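Local coordinates for Lmo0135 protein (Listeria monocytogenes EGD-e, PDB 5ISU) that serves as the extracellular substrate-binding component of an ABC transporter and probably captures peptides for uptake, at residues Pro33-Asp38 and Asn164-Asp169; Arg195-Asp198 and Gly202-Lys205; Asn404-Tyr409 and Glu447-Ile452. One frame throughout, in Å; residues are numbered along the deposited sequence.

How the interactions relate
From the N terminus the chain leaves strand 19-24 and enters the loop of interaction 1, where 33-38 meets 164-169 after 125 intervening residues that include helix 93-104 and the whole five-stranded antiparallel sheet. Interaction 2 follows soon after, a short local closure within the connection between strands 190-195 and 208-213, the two central strands of the mixed four-stranded sheet. Interaction 3 comes last, folding the loop after strand 395-400 onto helix 442-458. The three loops run in series, neither nesting nor crossing. Nor do the contacts touch: the centres of interactions 1 and 2 are about 26 Å apart, and those of interactions 2 and 3 about 39 Å.

Interaction 1 of 3, residues Pro33-Asp38 and Asn164-Asp169; sequences PNYASD and NIEKSD
Tyr35 and Glu166 meet through two different first torsions: the tyrosine CG stands opposite the carbonyl carbon, which carries the ring toward 164-169, while Glu166 CG stands opposite the backbone N (chi1 -171°) and the rest of its chain runs out extended along the ring. Glu166 CB thereby sits almost squarely above the aromatic face, 3.7 Å from the centroid of the Tyr35 ring and 7° off its normal, a CH-pi contact. Further out, Glu166 CG lies over the Tyr35 CG and CD1 atoms, and the carboxylate continues the layer, stacked on the ring with the two planes 23° apart. Glu166 CD is 3.9 Å from Tyr35 CD1. The glutamate thus runs over the ring from its centre toward Tyr35 CB.

Ile165 takes a different side. Its CG2 approaches the ring edge, 3.9 Å from Tyr35 CE2, and its CB comes within 3.7 Å of Tyr35 OH, the two side chains crossing at about a right angle. The phenol oxygen itself is hydrogen-bonded to the backbone O of Gln108, and Gln108 OE1 also receives the backbone N-H of Ile165, so one residue ties both partners.

On the far side of the glutamate, 164-169 folds into an Asx motif: Lys167 N donates to Asn164 OD1 over 3.2 Å, approaching from above the carbonyl plane, and this bond helps define the turn that presents Ile165 and Glu166.

The contact packs two loops against helix 93-104, which Asn34 meets at Thr99 and Ile103 and Ile165 at Ser102. Downstream of Tyr35, Ala36 rests on helix 39-48, whose N-cap is Asp38, whereas 164-169 leads on toward strand 180-186.

Interaction 2 of 3, residues Arg195-Asp198 and Gly202-Lys205; sequences RFND and GKPK
Arg195, at the end of strand 190-195, reaches across to Pro204 and Lys203 in the connection to the antiparallel strand 208-213 of the mixed sheet, the long loop of a beta-hairpin. Its NH1 donates to the backbone O of Pro204 over 2.9 Å, with an N-H...O angle of 149° and the acceptor slightly out of the guanidinium plane. Lys203 comes in over one face of the same group: its CE lies above the centre of the guanidinium, 3.9 Å from Arg195 CZ. The two chains cross at a slant, and both ends are cationic, Arg195 NH2 standing 4.3 Å from Lys203 NZ, so the packing here is of methylene on planar group and the charges probably repel mildly.

Nearer the backbone, Arg195 CB packs on the proline ring, 3.8 Å from Pro204 CB. Asn197 lies beside Lys203, both side chains pointing the same way, with Asn197 OD1 at 3.7 Å from Lys203 CE; this oxygen is buried by the contact without a polar partner in the model.

In the next shell, a salt bridge to Asp16 holds Arg195 NH1 from outside the loop, which should offset the nearby lysine charge. Phe196 turns its ring away from 202-205 and meets His86 edge-to-face, while Pro204 leans on Pro179 and Tyr180. These partners fix the loop against strand 180-186 and the N-terminal segment. The first torsion of Arg195 (chi1 71°) sets CG between the backbone N and carbonyl carbon, and the chain then runs extended to NE, bringing Arg195 CD to 3.3 Å from Pro204 O.

Interaction 3 of 3, residues Asn404-Tyr409 and Glu447-Ile452; sequences NDPDAY and EIYEKI
Segment 404-409 turns into a 3-10 segment at Pro406, and within the two segments Pro406 and Tyr449 have the nearest CA atoms, 7.5 Å apart, Tyr449 lying on helix 442-458. The proline ring lies over one face of the tyrosine. Pro406 CG sits 3.5 Å from the centroid of the Tyr449 ring and only 4° off its normal, a CH-pi contact almost directly over the middle, and Pro406 CB leans toward the rim at 3.6 Å from Tyr449 CD1. The two side chains cross at about a right angle. With its CG opposite the carbonyl carbon (chi1 -68°), Tyr449 swings its ring off the helix beneath the proline.

The turn that presents Pro406 is an Asx turn. Asp405 OD1 accepts the backbone N-H of Asp407 over 2.7 Å through its anti lone pair, and Asp405 OD2 forms a salt bridge with Arg445 of the same helix as Tyr449. Arg445 also donates to Tyr449 OH, so it braces both sides of the contact.

At the phenol edge a water joins the segments: Tyr449 OH donates to it over a short distance of uncertain exact length, and the water donates to Asp407 OD1, which is also paired with Lys410. An apolar CH-pi centre is thus flanked by a charged and hydrated rim, and Tyr449 OH has two hydrogen-bond partners, Arg445 and the water, which probably restrains the hydroxyl and the turning of the ring.

Interaction 1 of 3, residues Pro33-Asp38 and Asn164-Asp169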
ATOM      1  N   PRO A  33     -11.187  10.738   3.275  1.00 41.50           N
ATOM      2  CA  PRO A  33      -9.934  10.565   2.527  1.00 40.07           C
ATOM      3  C   PRO A  33      -8.760  11.430   2.944  1.00 42.10           C
ATOM      4  O   PRO A  33      -7.631  11.140   2.556  1.00 43.24           O
ATOM      5  CB  PRO A  33     -10.339  10.870   1.087  1.00 37.96           C
ATOM      6  CG  PRO A  33     -11.551  11.691   1.191  1.00 38.49           C
ATOM      7  CD  PRO A  33     -12.281  11.191   2.393  1.00 40.45           C
ATOM      8  N   ASN A  34      -9.016  12.502   3.681  1.00 44.46           N
ATOM      9  CA  ASN A  34      -7.916  13.331   4.192  1.00 46.15           C
ATOM     10  C   ASN A  34      -7.157  12.603   5.318  1.00 46.41           C
ATOM     11  O   ASN A  34      -6.056  12.993   5.653  1.00 49.82           O
ATOM     12  CB  ASN A  34      -8.432  14.689   4.728  1.00 48.16           C
ATOM     13  CG  ASN A  34      -8.795  15.675   3.629  1.00 46.92           C
ATOM     14  OD1 ASN A  34      -8.859  15.333   2.461  1.00 49.81           O
ATOM     15  ND2 ASN A  34      -9.024  16.922   4.015  1.00 48.07           N
ATOM     16  N   TYR A  35      -7.745  11.547   5.886  1.00 46.54           N
ATOM     17  CA  TYR A  35      -7.116  10.828   7.003  1.00 47.24           C
ATOM     18  C   TYR A  35      -7.042   9.308   6.840  1.00 49.23           C
ATOM     19  O   TYR A  35      -6.204   8.674   7.470  1.00 49.50           O
ATOM     20  CB  TYR A  35      -7.864  11.172   8.306  1.00 49.59           C
ATOM     21  CG  TYR A  35      -7.951  12.671   8.528  1.00 50.13           C
ATOM     22  CD1 TYR A  35      -6.894  13.369   9.107  1.00 51.85           C
ATOM     23  CD2 TYR A  35      -9.068  13.394   8.108  1.00 48.95           C
ATOM     24  CE1 TYR A  35      -6.957  14.739   9.274  1.00 52.91           C
ATOM     25  CE2 TYR A  35      -9.143  14.758   8.274  1.00 49.49           C
ATOM     26  CZ  TYR A  35      -8.081  15.432   8.847  1.00 53.16           C
ATOM     27  OH  TYR A  35      -8.153  16.792   9.013  1.00 56.10           O
ATOM     28  N   ALA A  36      -7.890   8.717   5.991  1.00 47.76           N
ATOM     29  CA  ALA A  36      -7.910   7.251   5.860  1.00 47.64           C
ATOM     30  C   ALA A  36      -6.550   6.639   5.526  1.00 46.20           C
ATOM     31  O   ALA A  36      -5.928   7.039   4.560  1.00 45.48           O
ATOM     32  CB  ALA A  36      -8.939   6.820   4.823  1.00 46.82           C
ATOM     33  N   SER A  37      -6.102   5.681   6.345  1.00 46.38           N
ATOM     34  CA  SER A  37      -4.825   4.988   6.105  1.00 49.34           C
ATOM     35  C   SER A  37      -4.853   3.466   6.374  1.00 51.64           C
ATOM     36  O   SER A  37      -4.019   2.752   5.837  1.00 58.04           O
ATOM     37  CB  SER A  37      -3.676   5.655   6.896  1.00 51.02           C
ATOM     38  OG  SER A  37      -3.941   5.654   8.283  1.00 53.37           O
ATOM     39  N   ASP A  38      -5.786   2.967   7.190  1.00 51.39           N
ATOM     40  CA  ASP A  38      -5.846   1.516   7.467  1.00 52.43           C
ATOM     41  C   ASP A  38      -6.632   0.764   6.350  1.00 49.78           C
ATOM     42  O   ASP A  38      -7.372   1.373   5.589  1.00 47.39           O
ATOM     43  CB  ASP A  38      -6.461   1.231   8.839  1.00 55.28           C
ATOM     44  CG  ASP A  38      -7.925   1.647   8.915  1.00 60.78           C
ATOM     45  OD1 ASP A  38      -8.195   2.859   8.724  1.00 60.21           O
ATOM     46  OD2 ASP A  38      -8.802   0.773   9.158  1.00 62.44           O
ATOM     47  N   ASN A 164     -12.070  21.023  13.399  1.00 72.20           N
ATOM     48  CA  ASN A 164     -11.368  19.731  13.460  1.00 69.37           C
ATOM     49  C   ASN A 164     -12.128  18.716  12.603  1.00 64.62           C
ATOM     50  O   ASN A 164     -13.109  18.106  13.040  1.00 63.55           O
ATOM     51  CB  ASN A 164     -11.196  19.240  14.904  1.00 71.35           C
ATOM     52  CG  ASN A 164     -10.309  17.998  14.997  1.00 70.15           C
ATOM     53  OD1 ASN A 164     -10.259  17.176  14.075  1.00 65.27           O
ATOM     54  ND2 ASN A 164      -9.610  17.855  16.120  1.00 71.58           N
ATOM     55  N   ILE A 165     -11.635  18.526  11.388  1.00 61.20           N
ATOM     56  CA  ILE A 165     -12.277  17.655  10.429  1.00 59.21           C
ATOM     57  C   ILE A 165     -12.206  16.190  10.831  1.00 60.21           C
ATOM     58  O   ILE A 165     -13.204  15.482  10.703  1.00 62.45           O
ATOM     59  CB  ILE A 165     -11.711  17.857   9.004  1.00 56.92           C
ATOM     60  CG1 ILE A 165     -11.944  19.305   8.556  1.00 58.09           C
ATOM     61  CG2 ILE A 165     -12.385  16.909   8.018  1.00 53.53           C
ATOM     62  CD1 ILE A 165     -11.307  19.668   7.233  1.00 57.15           C
ATOM     63  N   GLU A 166     -11.062  15.747  11.343  1.00 58.68           N
ATOM     64  CA  GLU A 166     -10.894  14.340  11.718  1.00 58.82           C
ATOM     65  C   GLU A 166     -11.886  13.865  12.811  1.00 59.44           C
ATOM     66  O   GLU A 166     -12.315  12.716  12.787  1.00 57.38           O
ATOM     67  CB  GLU A 166      -9.436  14.055  12.136  1.00 60.09           C
ATOM     68  CG  GLU A 166      -9.104  12.569  12.337  1.00 62.03           C
ATOM     69  CD  GLU A 166      -7.650  12.305  12.748  1.00 63.51           C
ATOM     70  OE1 GLU A 166      -7.073  13.121  13.505  1.00 65.58           O
ATOM     71  OE2 GLU A 166      -7.089  11.250  12.346  1.00 62.11           O
ATOM     72  N   LYS A 167     -12.255  14.743  13.742  1.00 62.37           N
ATOM     73  CA  LYS A 167     -13.163  14.381  14.849  1.00 64.81           C
ATOM     74  C   LYS A 167     -14.628  14.750  14.615  1.00 63.86           C
ATOM     75  O   LYS A 167     -15.488  14.308  15.365  1.00 63.29           O
ATOM     76  CB  LYS A 167     -12.675  14.987  16.188  1.00 69.85           C
ATOM     77  CG  LYS A 167     -11.567  14.205  16.901  1.00 73.38           C
ATOM     78  CD  LYS A 167     -10.368  13.928  15.998  1.00 74.88           C
ATOM     79  CE  LYS A 167      -9.206  13.256  16.720  1.00 76.57           C
ATOM     80  NZ  LYS A 167      -8.584  14.142  17.735  1.00 80.80           N
ATOM     81  N   SER A 168     -14.905  15.549  13.587  1.00 63.48           N
ATOM     82  CA  SER A 168     -16.278  15.988  13.272  1.00 63.43           C
ATOM     83  C   SER A 168     -17.292  14.845  13.164  1.00 62.82           C
ATOM     84  O   SER A 168     -17.031  13.829  12.513  1.00 59.98           O
ATOM     85  CB  SER A 168     -16.291  16.785  11.961  1.00 61.45           C
ATOM     86  OG  SER A 168     -17.606  17.169  11.589  1.00 59.94           O
ATOM     87  N   ASP A 169     -18.452  15.040  13.794  1.00 68.64           N
ATOM     88  CA  ASP A 169     -19.538  14.051  13.764  1.00 69.04           C
ATOM     89  C   ASP A 169     -20.138  13.931  12.355  1.00 66.00           C
ATOM     90  O   ASP A 169     -20.875  12.987  12.061  1.00 66.72           O
ATOM     91  CB  ASP A 169     -20.594  14.283  14.889  1.00 74.25           C
ATOM     92  CG  ASP A 169     -21.243  15.677  14.865  1.00 78.64           C
ATOM     93  OD1 ASP A 169     -21.203  16.370  13.828  1.00 79.85           O
ATOM     94  OD2 ASP A 169     -21.832  16.070  15.907  1.00 86.70           O
TER

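Interaction 2 of 3, residues Arg195-Asp198 and Gly202-Lys205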
ATOM      1  N   ARG A 195     -26.837   2.052  -3.534  1.00 38.25           N
ATOM      2  CA  ARG A 195     -26.329   2.631  -4.773  1.00 37.00           C
ATOM      3  C   ARG A 195     -26.648   4.108  -5.019  1.00 37.97           C
ATOM      4  O   ARG A 195     -27.720   4.611  -4.670  1.00 41.10           O
ATOM      5  CB  ARG A 195     -26.711   1.799  -5.991  1.00 39.06           C
ATOM      6  CG  ARG A 195     -28.182   1.826  -6.381  1.00 42.66           C
ATOM      7  CD  ARG A 195     -28.410   0.959  -7.622  1.00 43.75           C
ATOM      8  NE  ARG A 195     -29.802   0.553  -7.753  1.00 44.47           N
ATOM      9  CZ  ARG A 195     -30.242  -0.344  -8.627  1.00 47.89           C
ATOM     10  NH1 ARG A 195     -29.388  -0.953  -9.442  1.00 47.51           N
ATOM     11  NH2 ARG A 195     -31.546  -0.657  -8.674  1.00 50.08           N
ATOM     12  N   PHE A 196     -25.675   4.796  -5.611  1.00 36.38           N
ATOM     13  CA  PHE A 196     -25.815   6.195  -5.976  1.00 37.31           C
ATOM     14  C   PHE A 196     -26.185   6.196  -7.437  1.00 38.41           C
ATOM     15  O   PHE A 196     -25.366   5.857  -8.274  1.00 39.74           O
ATOM     16  CB  PHE A 196     -24.499   6.914  -5.698  1.00 36.32           C
ATOM     17  CG  PHE A 196     -24.472   8.335  -6.146  1.00 36.99           C
ATOM     18  CD1 PHE A 196     -25.543   9.184  -5.894  1.00 38.90           C
ATOM     19  CD2 PHE A 196     -23.336   8.860  -6.729  1.00 35.68           C
ATOM     20  CE1 PHE A 196     -25.493  10.513  -6.277  1.00 40.18           C
ATOM     21  CE2 PHE A 196     -23.286  10.176  -7.120  1.00 36.32           C
ATOM     22  CZ  PHE A 196     -24.362  11.007  -6.895  1.00 39.22           C
ATOM     23  N   ASN A 197     -27.430   6.531  -7.755  1.00 42.15           N
ATOM     24  CA  ASN A 197     -27.883   6.475  -9.155  1.00 46.20           C
ATOM     25  C   ASN A 197     -27.179   7.411 -10.107  1.00 48.15           C
ATOM     26  O   ASN A 197     -27.019   7.076 -11.272  1.00 50.70           O
ATOM     27  CB  ASN A 197     -29.402   6.683  -9.252  1.00 48.72           C
ATOM     28  CG  ASN A 197     -30.176   5.530  -8.649  1.00 49.50           C
ATOM     29  OD1 ASN A 197     -29.667   4.418  -8.548  1.00 48.94           O
ATOM     30  ND2 ASN A 197     -31.409   5.784  -8.258  1.00 52.36           N
ATOM     31  N   ASP A 198     -26.737   8.566  -9.619  1.00 48.45           N
ATOM     32  CA  ASP A 198     -26.049   9.536 -10.489  1.00 48.20           C
ATOM     33  C   ASP A 198     -24.525   9.396 -10.462  1.00 43.59           C
ATOM     34  O   ASP A 198     -23.813  10.343 -10.779  1.00 44.83           O
ATOM     35  CB  ASP A 198     -26.473  10.948 -10.106  1.00 50.15           C
ATOM     36  CG  ASP A 198     -27.972  11.148 -10.213  1.00 53.98           C
ATOM     37  OD1 ASP A 198     -28.569  10.713 -11.220  1.00 55.74           O
ATOM     38  OD2 ASP A 198     -28.551  11.765  -9.294  1.00 58.73           O
ATOM     39  N   GLY A 202     -21.727   5.511 -14.368  1.00 44.19           N
ATOM     40  CA  GLY A 202     -22.899   4.730 -14.718  1.00 44.48           C
ATOM     41  C   GLY A 202     -23.574   4.201 -13.478  1.00 45.11           C
ATOM     42  O   GLY A 202     -22.926   3.878 -12.483  1.00 43.28           O
ATOM     43  N   LYS A 203     -24.886   4.081 -13.562  1.00 47.35           N
ATOM     44  CA  LYS A 203     -25.711   3.606 -12.456  1.00 48.25           C
ATOM     45  C   LYS A 203     -25.255   2.208 -11.979  1.00 43.84           C
ATOM     46  O   LYS A 203     -25.211   1.282 -12.768  1.00 44.91           O
ATOM     47  CB  LYS A 203     -27.192   3.562 -12.919  1.00 51.56           C
ATOM     48  CG  LYS A 203     -28.190   3.114 -11.852  1.00 53.05           C
ATOM     49  CD  LYS A 203     -29.561   2.894 -12.465  1.00 57.53           C
ATOM     50  CE  LYS A 203     -30.516   2.252 -11.471  1.00 58.47           C
ATOM     51  NZ  LYS A 203     -31.805   1.878 -12.120  1.00 60.83           N
ATOM     52  N   PRO A 204     -24.923   2.053 -10.685  1.00 41.50           N
ATOM     53  CA  PRO A 204     -24.499   0.723 -10.206  1.00 40.55           C
ATOM     54  C   PRO A 204     -25.554  -0.381 -10.396  1.00 43.33           C
ATOM     55  O   PRO A 204     -26.756  -0.109 -10.303  1.00 44.89           O
ATOM     56  CB  PRO A 204     -24.242   0.952  -8.725  1.00 39.10           C
ATOM     57  CG  PRO A 204     -23.946   2.407  -8.620  1.00 39.72           C
ATOM     58  CD  PRO A 204     -24.842   3.062  -9.618  1.00 39.95           C
ATOM     59  N   LYS A 205     -25.089  -1.601 -10.654  1.00 42.17           N
ATOM     60  CA  LYS A 205     -25.976  -2.744 -10.902  1.00 47.66           C
ATOM     61  C   LYS A 205     -26.528  -3.353  -9.616  1.00 46.72           C
ATOM     62  O   LYS A 205     -27.707  -3.681  -9.552  1.00 46.06           O
ATOM     63  CB  LYS A 205     -25.250  -3.777 -11.751  1.00 51.20           C
ATOM     64  CG  LYS A 205     -24.875  -3.218 -13.120  1.00 57.20           C
ATOM     65  CD  LYS A 205     -23.892  -4.103 -13.855  1.00 63.84           C
ATOM     66  CE  LYS A 205     -23.556  -3.549 -15.230  1.00 70.08           C
ATOM     67  NZ  LYS A 205     -24.740  -3.559 -16.141  1.00 74.04           N
TER

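Interaction 3 of 3, residues Asn404-Tyr409 and Glu447-Ile452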
ATOM      1  N   ASN A 404       3.118   4.152  -6.744  1.00 44.12           N
ATOM      2  CA  ASN A 404       3.647   4.175  -8.107  1.00 44.74           C
ATOM      3  C   ASN A 404       4.876   5.045  -8.403  1.00 45.69           C
ATOM      4  O   ASN A 404       5.423   4.934  -9.500  1.00 45.62           O
ATOM      5  CB  ASN A 404       2.507   4.557  -9.090  1.00 43.66           C
ATOM      6  CG  ASN A 404       1.368   3.542  -9.100  1.00 45.19           C
ATOM      7  OD1 ASN A 404       1.521   2.397  -8.651  1.00 41.93           O
ATOM      8  ND2 ASN A 404       0.215   3.957  -9.618  1.00 45.44           N
ATOM      9  N   ASP A 405       5.267   5.927  -7.478  1.00 46.17           N
ATOM     10  CA  ASP A 405       6.430   6.783  -7.675  1.00 45.60           C
ATOM     11  C   ASP A 405       7.484   6.419  -6.634  1.00 45.96           C
ATOM     12  O   ASP A 405       7.185   6.373  -5.437  1.00 46.09           O
ATOM     13  CB  ASP A 405       6.079   8.281  -7.624  1.00 47.03           C
ATOM     14  CG  ASP A 405       7.285   9.187  -8.031  1.00 49.65           C
ATOM     15  OD1 ASP A 405       8.291   9.269  -7.262  1.00 48.83           O
ATOM     16  OD2 ASP A 405       7.221   9.829  -9.118  1.00 49.45           O
ATOM     17  N   PRO A 406       8.737   6.187  -7.088  1.00 45.71           N
ATOM     18  CA  PRO A 406       9.795   5.786  -6.157  1.00 44.94           C
ATOM     19  C   PRO A 406      10.144   6.824  -5.087  1.00 43.54           C
ATOM     20  O   PRO A 406      10.747   6.474  -4.087  1.00 45.99           O
ATOM     21  CB  PRO A 406      10.987   5.512  -7.083  1.00 45.21           C
ATOM     22  CG  PRO A 406      10.735   6.370  -8.285  1.00 45.83           C
ATOM     23  CD  PRO A 406       9.257   6.381  -8.464  1.00 45.46           C
ATOM     24  N   ASP A 407       9.760   8.077  -5.272  1.00 46.32           N
ATOM     25  CA  ASP A 407      10.064   9.115  -4.257  1.00 47.21           C
ATOM     26  C   ASP A 407       9.408   8.798  -2.899  1.00 48.16           C
ATOM     27  O   ASP A 407       9.946   9.147  -1.853  1.00 50.53           O
ATOM     28  CB  ASP A 407       9.596  10.482  -4.724  1.00 48.56           C
ATOM     29  CG  ASP A 407       9.991  11.603  -3.759  1.00 52.37           C
ATOM     30  OD1 ASP A 407      11.207  11.830  -3.549  1.00 51.80           O
ATOM     31  OD2 ASP A 407       9.084  12.286  -3.237  1.00 55.60           O
ATOM     32  N   ALA A 408       8.266   8.114  -2.911  1.00 45.25           N
ATOM     33  CA  ALA A 408       7.595   7.773  -1.654  1.00 47.09           C
ATOM     34  C   ALA A 408       8.429   6.817  -0.771  1.00 46.90           C
ATOM     35  O   ALA A 408       8.226   6.756   0.444  1.00 48.72           O
ATOM     36  CB  ALA A 408       6.199   7.185  -1.923  1.00 45.25           C
ATOM     37  N   TYR A 409       9.383   6.108  -1.379  1.00 45.95           N
ATOM     38  CA  TYR A 409      10.223   5.159  -0.658  1.00 44.71           C
ATOM     39  C   TYR A 409      11.326   5.812   0.161  1.00 45.57           C
ATOM     40  O   TYR A 409      11.987   5.121   0.932  1.00 45.82           O
ATOM     41  CB  TYR A 409      10.865   4.163  -1.625  1.00 43.25           C
ATOM     42  CG  TYR A 409       9.935   3.202  -2.351  1.00 41.53           C
ATOM     43  CD1 TYR A 409       9.065   3.637  -3.341  1.00 41.92           C
ATOM     44  CD2 TYR A 409      10.023   1.838  -2.130  1.00 40.45           C
ATOM     45  CE1 TYR A 409       8.264   2.744  -4.038  1.00 39.32           C
ATOM     46  CE2 TYR A 409       9.230   0.942  -2.815  1.00 40.41           C
ATOM     47  CZ  TYR A 409       8.361   1.394  -3.774  1.00 40.28           C
ATOM     48  OH  TYR A 409       7.580   0.468  -4.451  1.00 39.91           O
ATOM     49  N   GLU A 447      17.652   6.987 -14.880  1.00 52.21           N
ATOM     50  CA  GLU A 447      19.039   6.667 -14.499  1.00 55.67           C
ATOM     51  C   GLU A 447      19.311   6.833 -13.001  1.00 51.88           C
ATOM     52  O   GLU A 447      20.022   6.030 -12.416  1.00 51.71           O
ATOM     53  CB  GLU A 447      20.054   7.491 -15.310  1.00 60.10           C
ATOM     54  CG  GLU A 447      20.101   7.108 -16.779  1.00 66.42           C
ATOM     55  CD  GLU A 447      21.161   7.850 -17.589  1.00 75.37           C
ATOM     56  OE1 GLU A 447      21.885   8.724 -17.048  1.00 77.44           O
ATOM     57  OE2 GLU A 447      21.277   7.545 -18.796  1.00 82.76           O
ATOM     58  N   ILE A 448      18.713   7.852 -12.388  1.00 50.54           N
ATOM     59  CA  ILE A 448      18.898   8.112 -10.958  1.00 49.26           C
ATOM     60  C   ILE A 448      18.295   6.993 -10.105  1.00 45.74           C
ATOM     61  O   ILE A 448      18.959   6.475  -9.202  1.00 44.55           O
ATOM     62  CB  ILE A 448      18.309   9.485 -10.542  1.00 49.98           C
ATOM     63  CG1 ILE A 448      19.115  10.604 -11.202  1.00 51.77           C
ATOM     64  CG2 ILE A 448      18.358   9.660  -9.021  1.00 49.42           C
ATOM     65  CD1 ILE A 448      18.443  11.961 -11.178  1.00 52.69           C
ATOM     66  N   TYR A 449      17.051   6.618 -10.372  1.00 42.60           N
ATOM     67  CA  TYR A 449      16.451   5.546  -9.579  1.00 41.88           C
ATOM     68  C   TYR A 449      17.077   4.171  -9.883  1.00 42.40           C
ATOM     69  O   TYR A 449      17.052   3.284  -9.029  1.00 41.38           O
ATOM     70  CB  TYR A 449      14.927   5.564  -9.647  1.00 40.18           C
ATOM     71  CG  TYR A 449      14.374   6.791  -8.941  1.00 40.31           C
ATOM     72  CD1 TYR A 449      14.325   6.856  -7.551  1.00 39.66           C
ATOM     73  CD2 TYR A 449      13.935   7.888  -9.661  1.00 39.67           C
ATOM     74  CE1 TYR A 449      13.858   7.988  -6.903  1.00 40.24           C
ATOM     75  CE2 TYR A 449      13.463   9.019  -9.026  1.00 41.01           C
ATOM     76  CZ  TYR A 449      13.420   9.070  -7.653  1.00 41.26           C
ATOM     77  OH  TYR A 449      12.909  10.200  -7.049  1.00 42.96           O
ATOM     78  N   GLU A 450      17.669   4.007 -11.063  1.00 44.78           N
ATOM     79  CA  GLU A 450      18.401   2.756 -11.357  1.00 45.65           C
ATOM     80  C   GLU A 450      19.644   2.667 -10.476  1.00 44.24           C
ATOM     81  O   GLU A 450      19.916   1.601  -9.902  1.00 42.39           O
ATOM     82  CB  GLU A 450      18.741   2.610 -12.832  1.00 47.90           C
ATOM     83  CG  GLU A 450      17.507   2.261 -13.649  1.00 52.85           C
ATOM     84  CD  GLU A 450      17.783   2.064 -15.128  1.00 59.12           C
ATOM     85  OE1 GLU A 450      18.838   2.519 -15.633  1.00 66.41           O
ATOM     86  OE2 GLU A 450      16.921   1.450 -15.793  1.00 62.31           O
ATOM     87  N   LYS A 451      20.355   3.784 -10.310  1.00 43.08           N
ATOM     88  CA  LYS A 451      21.525   3.775  -9.450  1.00 46.18           C
ATOM     89  C   LYS A 451      21.135   3.503  -8.023  1.00 43.06           C
ATOM     90  O   LYS A 451      21.835   2.783  -7.332  1.00 42.67           O
ATOM     91  CB  LYS A 451      22.379   5.061  -9.537  1.00 51.97           C
ATOM     92  CG  LYS A 451      23.221   5.144 -10.803  1.00 58.67           C
ATOM     93  CD  LYS A 451      24.524   5.935 -10.607  1.00 65.74           C
ATOM     94  CE  LYS A 451      24.335   7.432 -10.406  1.00 68.37           C
ATOM     95  NZ  LYS A 451      23.923   8.129 -11.657  1.00 71.57           N
ATOM     96  N   ILE A 452      20.024   4.087  -7.583  1.00 43.34           N
ATOM     97  CA  ILE A 452      19.520   3.889  -6.212  1.00 42.65           C
ATOM     98  C   ILE A 452      19.217   2.409  -5.970  1.00 40.23           C
ATOM     99  O   ILE A 452      19.671   1.837  -4.973  1.00 38.24           O
ATOM    100  CB  ILE A 452      18.303   4.795  -5.917  1.00 44.07           C
ATOM    101  CG1 ILE A 452      18.750   6.269  -5.937  1.00 45.43           C
ATOM    102  CG2 ILE A 452      17.687   4.452  -4.562  1.00 43.21           C
ATOM    103  CD1 ILE A 452      17.628   7.268  -5.819  1.00 45.43           C
TER
HETATM  104  O   HOH W   1      13.384  10.571  -4.651  1.00 41.23           O